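Putative uncharacterized protein (Archaeoglobus fulgidus, PDB 3VU0) is the C-terminal globular domain of an archaeal AglB protein, a compact mixed alpha/beta module that carries the family's WWDYG signature. Local coordinates at residues A[35-40]-A[62-67]; A[66-71]-A[131-136]; A[87-92]-A[156-161]. All coordinates share one frame; numbering follows the deposited sequence.

Contact 1: A[35-40]-A[62-67]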
ATOM      1  N   LEU A  35      -2.686   4.565  -5.068  1.00 12.97           N
ATOM      2  CA  LEU A  35      -2.836   3.157  -4.725  1.00 14.04           C
ATOM      3  C   LEU A  35      -2.568   2.897  -3.249  1.00 13.95           C
ATOM      4  O   LEU A  35      -1.579   3.369  -2.686  1.00 13.19           O
ATOM      5  CB  LEU A  35      -1.901   2.296  -5.589  1.00 13.79           C
ATOM      6  CG  LEU A  35      -2.037   0.766  -5.512  1.00 16.15           C
ATOM      7  CD1 LEU A  35      -1.335   0.126  -6.701  1.00 14.80           C
ATOM      8  CD2 LEU A  35      -1.457   0.247  -4.202  1.00 16.88           C
ATOM      9  N   SER A  36      -3.478   2.159  -2.625  1.00 14.27           N
ATOM     10  CA  SER A  36      -3.361   1.791  -1.217  1.00 15.02           C
ATOM     11  C   SER A  36      -4.259   0.582  -1.011  1.00 15.34           C
ATOM     12  O   SER A  36      -4.851   0.081  -1.970  1.00 15.88           O
ATOM     13  CB  SER A  36      -3.825   2.931  -0.313  1.00 15.13           C
ATOM     14  OG  SER A  36      -3.472   2.674   1.036  1.00 16.25           O
ATOM     15  N   TRP A  37      -4.365   0.111   0.227  1.00 14.48           N
ATOM     16  CA  TRP A  37      -5.231  -1.030   0.513  1.00 13.72           C
ATOM     17  C   TRP A  37      -6.670  -0.512   0.449  1.00 14.54           C
ATOM     18  O   TRP A  37      -6.930   0.643   0.785  1.00 14.17           O
ATOM     19  CB  TRP A  37      -4.922  -1.593   1.901  1.00 14.48           C
ATOM     20  CG  TRP A  37      -5.583  -2.920   2.180  1.00 14.23           C
ATOM     21  CD1 TRP A  37      -6.154  -3.308   3.355  1.00 14.76           C
ATOM     22  CD2 TRP A  37      -5.720  -4.029   1.280  1.00 13.71           C
ATOM     23  NE1 TRP A  37      -6.641  -4.586   3.245  1.00 14.58           N
ATOM     24  CE2 TRP A  37      -6.389  -5.054   1.984  1.00 16.57           C
ATOM     25  CE3 TRP A  37      -5.344  -4.257  -0.049  1.00 14.06           C
ATOM     26  CZ2 TRP A  37      -6.690  -6.295   1.401  1.00 18.16           C
ATOM     27  CZ3 TRP A  37      -5.644  -5.493  -0.630  1.00 16.25           C
ATOM     28  CH2 TRP A  37      -6.309  -6.493   0.096  1.00 16.09           C
ATOM     29  N   TRP A  38      -7.609  -1.361   0.044  1.00 13.75           N
ATOM     30  CA  TRP A  38      -8.991  -0.914  -0.095  1.00 14.33           C
ATOM     31  C   TRP A  38      -9.658  -0.342   1.158  1.00 15.89           C
ATOM     32  O   TRP A  38     -10.559   0.485   1.048  1.00 15.60           O
ATOM     33  CB  TRP A  38      -9.861  -2.034  -0.690  1.00 16.50           C
ATOM     34  CG  TRP A  38     -10.147  -3.155   0.240  1.00 16.31           C
ATOM     35  CD1 TRP A  38      -9.353  -4.234   0.500  1.00 17.65           C
ATOM     36  CD2 TRP A  38     -11.308  -3.301   1.060  1.00 18.73           C
ATOM     37  NE1 TRP A  38      -9.950  -5.047   1.435  1.00 18.38           N
ATOM     38  CE2 TRP A  38     -11.152  -4.495   1.797  1.00 19.51           C
ATOM     39  CE3 TRP A  38     -12.468  -2.536   1.244  1.00 20.25           C
ATOM     40  CZ2 TRP A  38     -12.115  -4.945   2.707  1.00 20.68           C
ATOM     41  CZ3 TRP A  38     -13.430  -2.986   2.153  1.00 22.74           C
ATOM     42  CH2 TRP A  38     -13.242  -4.181   2.871  1.00 21.58           C
ATOM     43  N   ASP A  39      -9.214  -0.757   2.342  1.00 14.57           N
ATOM     44  CA  ASP A  39      -9.796  -0.244   3.581  1.00 17.47           C
ATOM     45  C   ASP A  39      -9.741   1.283   3.691  1.00 17.14           C
ATOM     46  O   ASP A  39     -10.612   1.899   4.308  1.00 15.82           O
ATOM     47  CB  ASP A  39      -9.071  -0.810   4.813  1.00 19.35           C
ATOM     48  CG  ASP A  39      -9.274  -2.300   4.995  1.00 21.55           C
ATOM     49  OD1 ASP A  39     -10.252  -2.851   4.447  1.00 24.32           O
ATOM     50  OD2 ASP A  39      -8.458  -2.910   5.712  1.00 20.86           O
ATOM     51  N   TYR A  40      -8.711   1.885   3.106  1.00 16.44           N
ATOM     52  CA  TYR A  40      -8.516   3.332   3.196  1.00 16.94           C
ATOM     53  C   TYR A  40      -9.033   4.129   2.004  1.00 17.22           C
ATOM     54  O   TYR A  40      -8.953   5.365   1.995  1.00 15.73           O
ATOM     55  CB  TYR A  40      -7.022   3.623   3.370  1.00 17.35           C
ATOM     56  CG  TYR A  40      -6.307   2.624   4.255  1.00 17.16           C
ATOM     57  CD1 TYR A  40      -6.667   2.461   5.593  1.00 19.52           C
ATOM     58  CD2 TYR A  40      -5.269   1.844   3.750  1.00 17.90           C
ATOM     59  CE1 TYR A  40      -6.004   1.539   6.413  1.00 17.86           C
ATOM     60  CE2 TYR A  40      -4.601   0.921   4.555  1.00 18.73           C
ATOM     61  CZ  TYR A  40      -4.972   0.775   5.884  1.00 18.14           C
ATOM     62  OH  TYR A  40      -4.303  -0.130   6.679  1.00 16.75           O
ATOM     63  N   ASP A  62      -7.895  -6.335  -5.769  1.00 23.25           N
ATOM     64  CA  ASP A  62      -7.001  -7.365  -6.281  1.00 25.50           C
ATOM     65  C   ASP A  62      -5.762  -6.761  -6.939  1.00 24.90           C
ATOM     66  O   ASP A  62      -4.673  -7.328  -6.861  1.00 25.10           O
ATOM     67  CB  ASP A  62      -7.754  -8.262  -7.268  1.00 29.43           C
ATOM     68  CG  ASP A  62      -8.307  -7.495  -8.447  1.00 32.31           C
ATOM     69  OD1 ASP A  62      -8.970  -6.458  -8.229  1.00 35.85           O
ATOM     70  OD2 ASP A  62      -8.084  -7.933  -9.595  1.00 36.94           O
ATOM     71  N   ASP A  63      -5.925  -5.610  -7.589  1.00 22.40           N
ATOM     72  CA  ASP A  63      -4.793  -4.939  -8.226  1.00 22.26           C
ATOM     73  C   ASP A  63      -3.828  -4.464  -7.142  1.00 20.23           C
ATOM     74  O   ASP A  63      -2.610  -4.577  -7.281  1.00 19.67           O
ATOM     75  CB  ASP A  63      -5.270  -3.729  -9.039  1.00 23.60           C
ATOM     76  CG  ASP A  63      -5.816  -4.114 -10.402  1.00 26.09           C
ATOM     77  OD1 ASP A  63      -6.481  -3.267 -11.032  1.00 28.18           O
ATOM     78  OD2 ASP A  63      -5.568  -5.252 -10.850  1.00 28.29           O
ATOM     79  N   ALA A  64      -4.386  -3.920  -6.066  1.00 16.74           N
ATOM     80  CA  ALA A  64      -3.584  -3.426  -4.954  1.00 17.28           C
ATOM     81  C   ALA A  64      -2.836  -4.575  -4.286  1.00 15.88           C
ATOM     82  O   ALA A  64      -1.675  -4.427  -3.907  1.00 16.54           O
ATOM     83  CB  ALA A  64      -4.475  -2.721  -3.938  1.00 16.16           C
ATOM     84  N   ALA A  65      -3.507  -5.713  -4.141  1.00 16.13           N
ATOM     85  CA  ALA A  65      -2.899  -6.885  -3.515  1.00 17.73           C
ATOM     86  C   ALA A  65      -1.750  -7.423  -4.360  1.00 16.42           C
ATOM     87  O   ALA A  65      -0.701  -7.790  -3.830  1.00 16.08           O
ATOM     88  CB  ALA A  65      -3.947  -7.969  -3.301  1.00 18.55           C
ATOM     89  N   LYS A  66      -1.950  -7.473  -5.676  1.00 16.51           N
ATOM     90  CA  LYS A  66      -0.914  -7.962  -6.582  1.00 17.36           C
ATOM     91  C   LYS A  66       0.290  -7.030  -6.524  1.00 17.15           C
ATOM     92  O   LYS A  66       1.437  -7.473  -6.579  1.00 17.29           O
ATOM     93  CB  LYS A  66      -1.453  -8.042  -8.014  1.00 18.34           C
ATOM     94  N   PHE A  67       0.023  -5.733  -6.417  1.00 16.52           N
ATOM     95  CA  PHE A  67       1.095  -4.746  -6.335  1.00 15.74           C
ATOM     96  C   PHE A  67       1.898  -4.913  -5.042  1.00 15.27           C
ATOM     97  O   PHE A  67       3.128  -4.964  -5.068  1.00 15.10           O
ATOM     98  CB  PHE A  67       0.520  -3.332  -6.385  1.00 14.11           C
ATOM     99  CG  PHE A  67       1.546  -2.249  -6.172  1.00 13.90           C
ATOM    100  CD1 PHE A  67       2.311  -1.776  -7.232  1.00 13.03           C
ATOM    101  CD2 PHE A  67       1.760  -1.719  -4.899  1.00 15.70           C
ATOM    102  CE1 PHE A  67       3.278  -0.788  -7.036  1.00 16.68           C
ATOM    103  CE2 PHE A  67       2.725  -0.730  -4.686  1.00 14.90           C
ATOM    104  CZ  PHE A  67       3.488  -0.263  -5.756  1.00 17.32           C
TER

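Contact 2: A[66-71]-A[131-136]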
ATOM      1  N   LYS A  66      -1.950  -7.473  -5.676  1.00 16.51           N
ATOM      2  CA  LYS A  66      -0.914  -7.962  -6.582  1.00 17.36           C
ATOM      3  C   LYS A  66       0.290  -7.030  -6.524  1.00 17.15           C
ATOM      4  O   LYS A  66       1.437  -7.473  -6.579  1.00 17.29           O
ATOM      5  CB  LYS A  66      -1.453  -8.042  -8.014  1.00 18.34           C
ATOM      6  N   PHE A  67       0.023  -5.733  -6.417  1.00 16.52           N
ATOM      7  CA  PHE A  67       1.095  -4.746  -6.335  1.00 15.74           C
ATOM      8  C   PHE A  67       1.898  -4.913  -5.042  1.00 15.27           C
ATOM      9  O   PHE A  67       3.128  -4.964  -5.068  1.00 15.10           O
ATOM     10  CB  PHE A  67       0.520  -3.332  -6.385  1.00 14.11           C
ATOM     11  CG  PHE A  67       1.546  -2.249  -6.172  1.00 13.90           C
ATOM     12  CD1 PHE A  67       2.311  -1.776  -7.232  1.00 13.03           C
ATOM     13  CD2 PHE A  67       1.760  -1.719  -4.899  1.00 15.70           C
ATOM     14  CE1 PHE A  67       3.278  -0.788  -7.036  1.00 16.68           C
ATOM     15  CE2 PHE A  67       2.725  -0.730  -4.686  1.00 14.90           C
ATOM     16  CZ  PHE A  67       3.488  -0.263  -5.756  1.00 17.32           C
ATOM     17  N   PHE A  68       1.201  -5.004  -3.914  1.00 14.28           N
ATOM     18  CA  PHE A  68       1.878  -5.137  -2.630  1.00 15.06           C
ATOM     19  C   PHE A  68       2.626  -6.451  -2.438  1.00 14.44           C
ATOM     20  O   PHE A  68       3.652  -6.485  -1.759  1.00 13.99           O
ATOM     21  CB  PHE A  68       0.895  -4.935  -1.474  1.00 12.43           C
ATOM     22  CG  PHE A  68       0.514  -3.494  -1.239  1.00 14.14           C
ATOM     23  CD1 PHE A  68       1.488  -2.497  -1.200  1.00 13.49           C
ATOM     24  CD2 PHE A  68      -0.812  -3.141  -1.024  1.00 13.02           C
ATOM     25  CE1 PHE A  68       1.145  -1.169  -0.949  1.00 14.60           C
ATOM     26  CE2 PHE A  68      -1.167  -1.815  -0.770  1.00 15.95           C
ATOM     27  CZ  PHE A  68      -0.186  -0.830  -0.734  1.00 13.04           C
ATOM     28  N   THR A  69       2.126  -7.532  -3.030  1.00 14.26           N
ATOM     29  CA  THR A  69       2.793  -8.821  -2.883  1.00 15.99           C
ATOM     30  C   THR A  69       3.808  -9.103  -3.987  1.00 17.35           C
ATOM     31  O   THR A  69       4.445 -10.154  -3.995  1.00 18.38           O
ATOM     32  CB  THR A  69       1.772  -9.977  -2.815  1.00 15.63           C
ATOM     33  OG1 THR A  69       0.943  -9.966  -3.982  1.00 15.42           O
ATOM     34  CG2 THR A  69       0.892  -9.830  -1.579  1.00 14.31           C
ATOM     35  N   ALA A  70       3.965  -8.162  -4.914  1.00 16.74           N
ATOM     36  CA  ALA A  70       4.921  -8.327  -6.003  1.00 16.27           C
ATOM     37  C   ALA A  70       6.341  -8.383  -5.449  1.00 17.95           C
ATOM     38  O   ALA A  70       6.669  -7.678  -4.494  1.00 16.82           O
ATOM     39  CB  ALA A  70       4.797  -7.172  -6.990  1.00 15.29           C
ATOM     40  N   GLN A  71       7.187  -9.214  -6.052  1.00 19.55           N
ATOM     41  CA  GLN A  71       8.568  -9.338  -5.597  1.00 22.33           C
ATOM     42  C   GLN A  71       9.575  -8.581  -6.457  1.00 24.87           C
ATOM     43  O   GLN A  71      10.761  -8.533  -6.137  1.00 26.99           O
ATOM     44  CB  GLN A  71       8.960 -10.809  -5.513  1.00 25.18           C
ATOM     45  CG  GLN A  71       8.151 -11.581  -4.486  1.00 25.55           C
ATOM     46  CD  GLN A  71       8.561 -13.030  -4.420  1.00 29.50           C
ATOM     47  OE1 GLN A  71       9.683 -13.348  -4.037  1.00 29.76           O
ATOM     48  NE2 GLN A  71       7.656 -13.919  -4.807  1.00 29.89           N
ATOM     49  N   THR A 131       8.632  -8.588  -0.689  1.00 12.92           N
ATOM     50  CA  THR A 131       7.582  -7.839  -1.370  1.00 13.25           C
ATOM     51  C   THR A 131       7.755  -6.327  -1.473  1.00 14.80           C
ATOM     52  O   THR A 131       8.569  -5.716  -0.781  1.00 12.38           O
ATOM     53  CB  THR A 131       6.209  -8.084  -0.715  1.00 14.76           C
ATOM     54  OG1 THR A 131       6.164  -7.415   0.553  1.00 13.89           O
ATOM     55  CG2 THR A 131       5.965  -9.576  -0.512  1.00 13.92           C
HETATM   56  N   MSE A 132       6.953  -5.739  -2.357  1.00 13.41           N
HETATM   57  CA  MSE A 132       6.945  -4.301  -2.574  1.00 14.69           C
HETATM   58  C   MSE A 132       6.549  -3.586  -1.285  1.00 12.05           C
HETATM   59  O   MSE A 132       7.085  -2.529  -0.966  1.00 12.49           O
HETATM   60  CB  MSE A 132       5.944  -3.944  -3.677  1.00 16.28           C
HETATM   61  CG  MSE A 132       6.424  -4.270  -5.080  1.00 23.39           C
HETATM   62 SE   MSE A 132       7.989  -3.230  -5.517  1.00 36.14          SE
HETATM   63  CE  MSE A 132       7.224  -1.463  -5.334  1.00 27.87           C
ATOM     64  N   LEU A 133       5.597  -4.163  -0.558  1.00 12.80           N
ATOM     65  CA  LEU A 133       5.136  -3.575   0.697  1.00 13.39           C
ATOM     66  C   LEU A 133       6.306  -3.409   1.656  1.00 12.78           C
ATOM     67  O   LEU A 133       6.428  -2.393   2.331  1.00 12.90           O
ATOM     68  CB  LEU A 133       4.061  -4.457   1.333  1.00 13.19           C
ATOM     69  CG  LEU A 133       3.513  -3.975   2.680  1.00 13.20           C
ATOM     70  CD1 LEU A 133       3.045  -2.531   2.575  1.00 12.57           C
ATOM     71  CD2 LEU A 133       2.364  -4.880   3.112  1.00 12.52           C
ATOM     72  N   TYR A 134       7.169  -4.416   1.710  1.00 12.50           N
ATOM     73  CA  TYR A 134       8.345  -4.367   2.569  1.00 13.17           C
ATOM     74  C   TYR A 134       9.344  -3.319   2.073  1.00 12.41           C
ATOM     75  O   TYR A 134       9.810  -2.482   2.839  1.00 12.44           O
ATOM     76  CB  TYR A 134       9.040  -5.733   2.594  1.00 13.26           C
ATOM     77  CG  TYR A 134      10.364  -5.711   3.321  1.00 13.37           C
ATOM     78  CD1 TYR A 134      10.421  -5.854   4.704  1.00 14.56           C
ATOM     79  CD2 TYR A 134      11.558  -5.522   2.626  1.00 14.00           C
ATOM     80  CE1 TYR A 134      11.637  -5.812   5.384  1.00 14.33           C
ATOM     81  CE2 TYR A 134      12.779  -5.476   3.296  1.00 15.21           C
ATOM     82  CZ  TYR A 134      12.809  -5.622   4.673  1.00 15.08           C
ATOM     83  OH  TYR A 134      14.011  -5.588   5.337  1.00 16.64           O
ATOM     84  N   LYS A 135       9.671  -3.371   0.786  1.00 11.53           N
ATOM     85  CA  LYS A 135      10.635  -2.439   0.214  1.00 12.15           C
ATOM     86  C   LYS A 135      10.168  -0.992   0.303  1.00 13.49           C
ATOM     87  O   LYS A 135      10.989  -0.072   0.339  1.00 13.53           O
ATOM     88  CB  LYS A 135      10.933  -2.821  -1.237  1.00 13.94           C
ATOM     89  CG  LYS A 135      11.483  -4.233  -1.364  1.00 17.09           C
ATOM     90  CD  LYS A 135      11.606  -4.673  -2.808  1.00 21.64           C
ATOM     91  CE  LYS A 135      11.987  -6.143  -2.893  1.00 22.49           C
ATOM     92  NZ  LYS A 135      12.167  -6.576  -4.303  1.00 26.00           N
ATOM     93  N   LEU A 136       8.851  -0.793   0.345  1.00 10.78           N
ATOM     94  CA  LEU A 136       8.290   0.547   0.465  1.00 10.30           C
ATOM     95  C   LEU A 136       8.226   1.002   1.919  1.00 11.40           C
ATOM     96  O   LEU A 136       9.003   1.853   2.355  1.00 10.97           O
ATOM     97  CB  LEU A 136       6.867   0.612  -0.128  1.00 10.38           C
ATOM     98  CG  LEU A 136       6.721   0.540  -1.652  1.00  9.99           C
ATOM     99  CD1 LEU A 136       5.252   0.380  -2.017  1.00 14.46           C
ATOM    100  CD2 LEU A 136       7.290   1.800  -2.283  1.00 13.58           C
TER
HETATM  101  O   HOH W   1      12.249  -9.341  -3.886  1.00 34.39           O

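Contact 3: A[87-92]-A[156-161]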
ATOM      1  N   TYR A  87       0.915   7.888  -7.014  1.00 14.70           N
ATOM      2  CA  TYR A  87       1.324   7.851  -5.613  1.00 13.16           C
ATOM      3  C   TYR A  87       0.847   6.570  -4.949  1.00 14.34           C
ATOM      4  O   TYR A  87      -0.184   6.014  -5.325  1.00 13.41           O
ATOM      5  CB  TYR A  87       0.732   9.046  -4.860  1.00 13.23           C
ATOM      6  CG  TYR A  87       1.123  10.376  -5.456  1.00 14.49           C
ATOM      7  CD1 TYR A  87       2.423  10.866  -5.320  1.00 16.05           C
ATOM      8  CD2 TYR A  87       0.203  11.130  -6.182  1.00 16.02           C
ATOM      9  CE1 TYR A  87       2.798  12.079  -5.896  1.00 15.77           C
ATOM     10  CE2 TYR A  87       0.568  12.345  -6.765  1.00 15.25           C
ATOM     11  CZ  TYR A  87       1.866  12.812  -6.615  1.00 16.62           C
ATOM     12  OH  TYR A  87       2.233  14.009  -7.177  1.00 16.93           O
ATOM     13  N   VAL A  88       1.605   6.114  -3.955  1.00 12.42           N
ATOM     14  CA  VAL A  88       1.262   4.904  -3.214  1.00 12.12           C
ATOM     15  C   VAL A  88       1.258   5.238  -1.729  1.00 11.69           C
ATOM     16  O   VAL A  88       2.131   5.952  -1.251  1.00 11.98           O
ATOM     17  CB  VAL A  88       2.291   3.781  -3.463  1.00 13.79           C
ATOM     18  CG1 VAL A  88       1.939   2.556  -2.621  1.00 12.68           C
ATOM     19  CG2 VAL A  88       2.324   3.418  -4.943  1.00 13.84           C
ATOM     20  N   VAL A  89       0.260   4.741  -1.005  1.00 12.52           N
ATOM     21  CA  VAL A  89       0.175   4.977   0.430  1.00 11.18           C
ATOM     22  C   VAL A  89       0.246   3.650   1.176  1.00 11.57           C
ATOM     23  O   VAL A  89      -0.549   2.742   0.926  1.00 11.16           O
ATOM     24  CB  VAL A  89      -1.142   5.701   0.814  1.00 12.38           C
ATOM     25  CG1 VAL A  89      -1.230   5.868   2.332  1.00 11.06           C
ATOM     26  CG2 VAL A  89      -1.198   7.057   0.140  1.00 14.56           C
ATOM     27  N   THR A  90       1.220   3.532   2.072  1.00 12.72           N
ATOM     28  CA  THR A  90       1.374   2.317   2.864  1.00 12.29           C
ATOM     29  C   THR A  90       1.067   2.646   4.317  1.00 12.22           C
ATOM     30  O   THR A  90       1.154   3.799   4.733  1.00 10.77           O
ATOM     31  CB  THR A  90       2.810   1.733   2.770  1.00 11.44           C
ATOM     32  OG1 THR A  90       3.750   2.691   3.272  1.00 13.93           O
ATOM     33  CG2 THR A  90       3.154   1.396   1.325  1.00 13.48           C
ATOM     34  N   VAL A  91       0.713   1.626   5.092  1.00 13.39           N
ATOM     35  CA  VAL A  91       0.374   1.829   6.497  1.00 13.72           C
ATOM     36  C   VAL A  91       1.012   0.716   7.317  1.00 13.11           C
ATOM     37  O   VAL A  91       1.047  -0.434   6.883  1.00 11.11           O
ATOM     38  CB  VAL A  91      -1.158   1.805   6.689  1.00 14.44           C
ATOM     39  CG1 VAL A  91      -1.518   2.189   8.116  1.00 16.00           C
ATOM     40  CG2 VAL A  91      -1.812   2.750   5.697  1.00 13.71           C
ATOM     41  N   GLU A  92       1.512   1.052   8.503  1.00 14.55           N
ATOM     42  CA  GLU A  92       2.177   0.060   9.341  1.00 14.97           C
ATOM     43  C   GLU A  92       1.360  -1.201   9.636  1.00 13.99           C
ATOM     44  O   GLU A  92       1.918  -2.296   9.654  1.00 12.40           O
ATOM     45  CB  GLU A  92       2.645   0.684  10.666  1.00 19.24           C
ATOM     46  CG  GLU A  92       3.568  -0.244  11.466  1.00 25.55           C
ATOM     47  CD  GLU A  92       4.042   0.359  12.780  1.00 32.12           C
ATOM     48  OE1 GLU A  92       4.804  -0.318  13.509  1.00 35.08           O
ATOM     49  OE2 GLU A  92       3.658   1.505  13.087  1.00 35.52           O
ATOM     50  N   VAL A 156       1.777   6.132   8.646  1.00 12.06           N
ATOM     51  CA  VAL A 156       1.337   6.326   7.268  1.00 10.70           C
ATOM     52  C   VAL A 156       2.432   6.978   6.425  1.00 11.41           C
ATOM     53  O   VAL A 156       2.984   8.018   6.792  1.00 12.34           O
ATOM     54  CB  VAL A 156       0.068   7.212   7.211  1.00 10.39           C
ATOM     55  CG1 VAL A 156      -0.417   7.345   5.771  1.00 12.41           C
ATOM     56  CG2 VAL A 156      -1.032   6.601   8.077  1.00 13.15           C
ATOM     57  N   LYS A 157       2.743   6.360   5.293  1.00  9.49           N
ATOM     58  CA  LYS A 157       3.767   6.882   4.397  1.00  9.80           C
ATOM     59  C   LYS A 157       3.214   6.996   2.988  1.00  9.58           C
ATOM     60  O   LYS A 157       2.459   6.136   2.537  1.00  8.97           O
ATOM     61  CB  LYS A 157       4.990   5.958   4.392  1.00  7.63           C
ATOM     62  CG  LYS A 157       5.586   5.736   5.779  1.00 10.46           C
ATOM     63  CD  LYS A 157       6.867   4.906   5.733  1.00  9.59           C
ATOM     64  CE  LYS A 157       7.384   4.623   7.152  1.00 13.85           C
ATOM     65  NZ  LYS A 157       8.664   3.844   7.166  1.00 11.41           N
ATOM     66  N   ILE A 158       3.575   8.071   2.297  1.00 10.91           N
ATOM     67  CA  ILE A 158       3.127   8.253   0.926  1.00 12.47           C
ATOM     68  C   ILE A 158       4.355   8.282   0.035  1.00 11.89           C
ATOM     69  O   ILE A 158       5.350   8.932   0.351  1.00 12.46           O
ATOM     70  CB  ILE A 158       2.303   9.553   0.743  1.00 12.90           C
ATOM     71  CG1 ILE A 158       1.865   9.681  -0.721  1.00 14.46           C
ATOM     72  CG2 ILE A 158       3.112  10.764   1.168  1.00 15.34           C
ATOM     73  CD1 ILE A 158       0.750  10.684  -0.938  1.00 15.69           C
ATOM     74  N   PHE A 159       4.277   7.552  -1.071  1.00 12.28           N
ATOM     75  CA  PHE A 159       5.373   7.452  -2.020  1.00 12.44           C
ATOM     76  C   PHE A 159       4.968   8.026  -3.364  1.00 13.71           C
ATOM     77  O   PHE A 159       3.785   8.078  -3.708  1.00 13.30           O
ATOM     78  CB  PHE A 159       5.774   5.986  -2.210  1.00 10.59           C
ATOM     79  CG  PHE A 159       6.271   5.320  -0.958  1.00 11.09           C
ATOM     80  CD1 PHE A 159       7.635   5.159  -0.731  1.00 10.38           C
ATOM     81  CD2 PHE A 159       5.374   4.857  -0.001  1.00 11.05           C
ATOM     82  CE1 PHE A 159       8.101   4.543   0.435  1.00 10.38           C
ATOM     83  CE2 PHE A 159       5.826   4.239   1.171  1.00 10.00           C
ATOM     84  CZ  PHE A 159       7.187   4.081   1.389  1.00 11.68           C
ATOM     85  N   GLU A 160       5.969   8.443  -4.126  1.00 13.32           N
ATOM     86  CA  GLU A 160       5.752   9.000  -5.448  1.00 16.81           C
ATOM     87  C   GLU A 160       6.304   8.007  -6.466  1.00 16.74           C
ATOM     88  O   GLU A 160       7.345   7.391  -6.237  1.00 15.17           O
ATOM     89  CB  GLU A 160       6.498  10.330  -5.556  1.00 20.26           C
ATOM     90  CG  GLU A 160       6.433  11.005  -6.903  1.00 27.62           C
ATOM     91  CD  GLU A 160       7.175  12.326  -6.899  1.00 28.70           C
ATOM     92  OE1 GLU A 160       8.401  12.315  -6.641  1.00 28.16           O
ATOM     93  OE2 GLU A 160       6.527  13.369  -7.145  1.00 30.68           O
ATOM     94  N   VAL A 161       5.597   7.830  -7.575  1.00 18.40           N
ATOM     95  CA  VAL A 161       6.061   6.930  -8.621  1.00 20.64           C
ATOM     96  C   VAL A 161       6.974   7.738  -9.535  1.00 23.37           C
ATOM     97  O   VAL A 161       6.699   8.901  -9.824  1.00 23.35           O
ATOM     98  CB  VAL A 161       4.892   6.367  -9.461  1.00 20.28           C
ATOM     99  CG1 VAL A 161       5.439   5.563 -10.629  1.00 21.44           C
ATOM    100  CG2 VAL A 161       3.998   5.487  -8.598  1.00 17.77           C
TER
HETATM  101  O   HOH W   2       4.600  13.184  -8.987  1.00 37.44           O

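Contact 1: A[35-40]-A[62-67]
L35 and F67 form the tight end of this contact, where the loop leaving strand 33-35 packs on helix 61-69. That loop carries W37, W38, D39 and Y40, the first four residues of the WWDYG signature of the STT3/AglB/PglB family. With CG anti to the backbone N (chi1 -172°), L35 sends both methyls onto the helix. CD1 lies over one face of the F67 ring in a CH-pi contact, 4.2 Å from the ring centroid and 26° off its normal. It leans to the near side of the ring, 3.8 Å from F67 CG, while CD2 lies beside F67 CD2.

A64 fills the middle, its CB 3.4 Å from S36 O. No hydrogen bond joins the two segments, and the S36 hydroxyl bonds instead to V89 O on the neighbouring strand.

Toward W37 the fit slackens. Its CB leads off from the helix, but the six-membered end of the indole comes back to it: the ring turns its edge to A64 CB, CE3 lying 4.3 Å from that methyl, and CZ3 reaches A65 CB at 4.0 Å. I108 and I111 of helix 105-112 pack against the same indole.

Farther out both segments meet solvent. D62 is exposed, and D63 turns its carboxylate away to a salt bridge with R83. On the loop, D39 OD1 sits 3.2 Å above the plane of the W38 ring, over its centre.

Contact 2: A[66-71]-A[131-136]
F68 O and A70 O meet the backbone N-H groups of L133 and M132, so the C-terminal end of helix 61-69 abuts the N-terminus of helix 132-138, where T131 is the N-cap. M132 N and L133 N, at the start of their helix with no preceding turn of carbonyls, are taken up by carbonyls of the other segment. L133 N bonds to F68 O at 3.3 Å, in the carbonyl plane and on a lone pair. M132 N is closer to A70 O, at 2.9 Å, but the bond is bent at the hydrogen (132°). T131 OG1 accepts a weak capping bond from Y134 N and also bonds to F128 O.

The apolar contacts form two groups. In one, the selenomethionine M132, bent at chi2 and chi3, lays CG against A70 CB and brings CE to 3.9 Å from F67 CZ, and L136 CD1 meets the same ring at F67 CE2, 3.8 Å away. In the other, F68 turns CD1 toward L133 CD1.

Farthest out, the K135 ammonium bonds to a backbone carbonyl: extended beyond CG, K135 reaches Q71 O with NZ at 3.0 Å, from above the carbonyl plane, and water 1 bridges the same pair, 2.8 Å from K135 NZ.

Contact 3: A[87-92]-A[156-161]
V89, V156 and I158 make the apolar centre on one face of this antiparallel strand pair. V89 CG1 meets V156 CG1 at 3.8 Å, and V89 CG2 turns to I158 CG1. Y87 CB extends the patch to I158 CD1, and V91 touches V156 at the other end. On the reverse face V88 packs beside F159, whose ring presents its edge to T90: CE2 comes 3.3 Å from T90 OG1, the hydroxyl standing between backbone N and carbonyl carbon (chi1 61°). That OG1 is bonded to H137 ND1.

Four backbone bonds join the two strands. V88 and F159 exchange two, F159 N to V88 O being short at 2.7 Å, and T90 and K157 exchange two more.

The polar edge lies at Y87 and E160, side by side and pointing the same way, ring and carboxylate planes 23° apart. Water 2 donates to both Y87 OH (3.1 Å) and E160 OE2 (2.7 Å), and Y87 OH also bonds to E19.

Within the mixed sheet, strand 33-35 runs parallel on the far side of 85-91 and strand 147-153 antiparallel beyond 156-161; helix 5-17 covers the valine face through W7 and A10, and helix 132-138 the face of V88, T90 and F159.

How the contacts relate
The three contacts adjoin one another around the sheet, their centres about 11 to 12 Å apart. Contacts 1 and 2 share helix 61-69: F67 serves both, and F68 CZ reaches back to L35 CD2 at 3.8 Å. Contact 1 joins contact 3 through the sheet itself, with L35 N 2.9 Å from Y87 O and L35 O 2.8 Å from V89 N, both probable hydrogen bonds between parallel neighbours. Contact 2 lies against contact 3, where F67 CZ comes 3.9 Å from V88 CG2. The WWDYG residues begin two positions after L35, the last residue of the outermost strand 33-35, and Y40 CE2 touches V91 CG2 at 3.5 Å on the opposite face from V88, tying the signature loop to contact 3 as well.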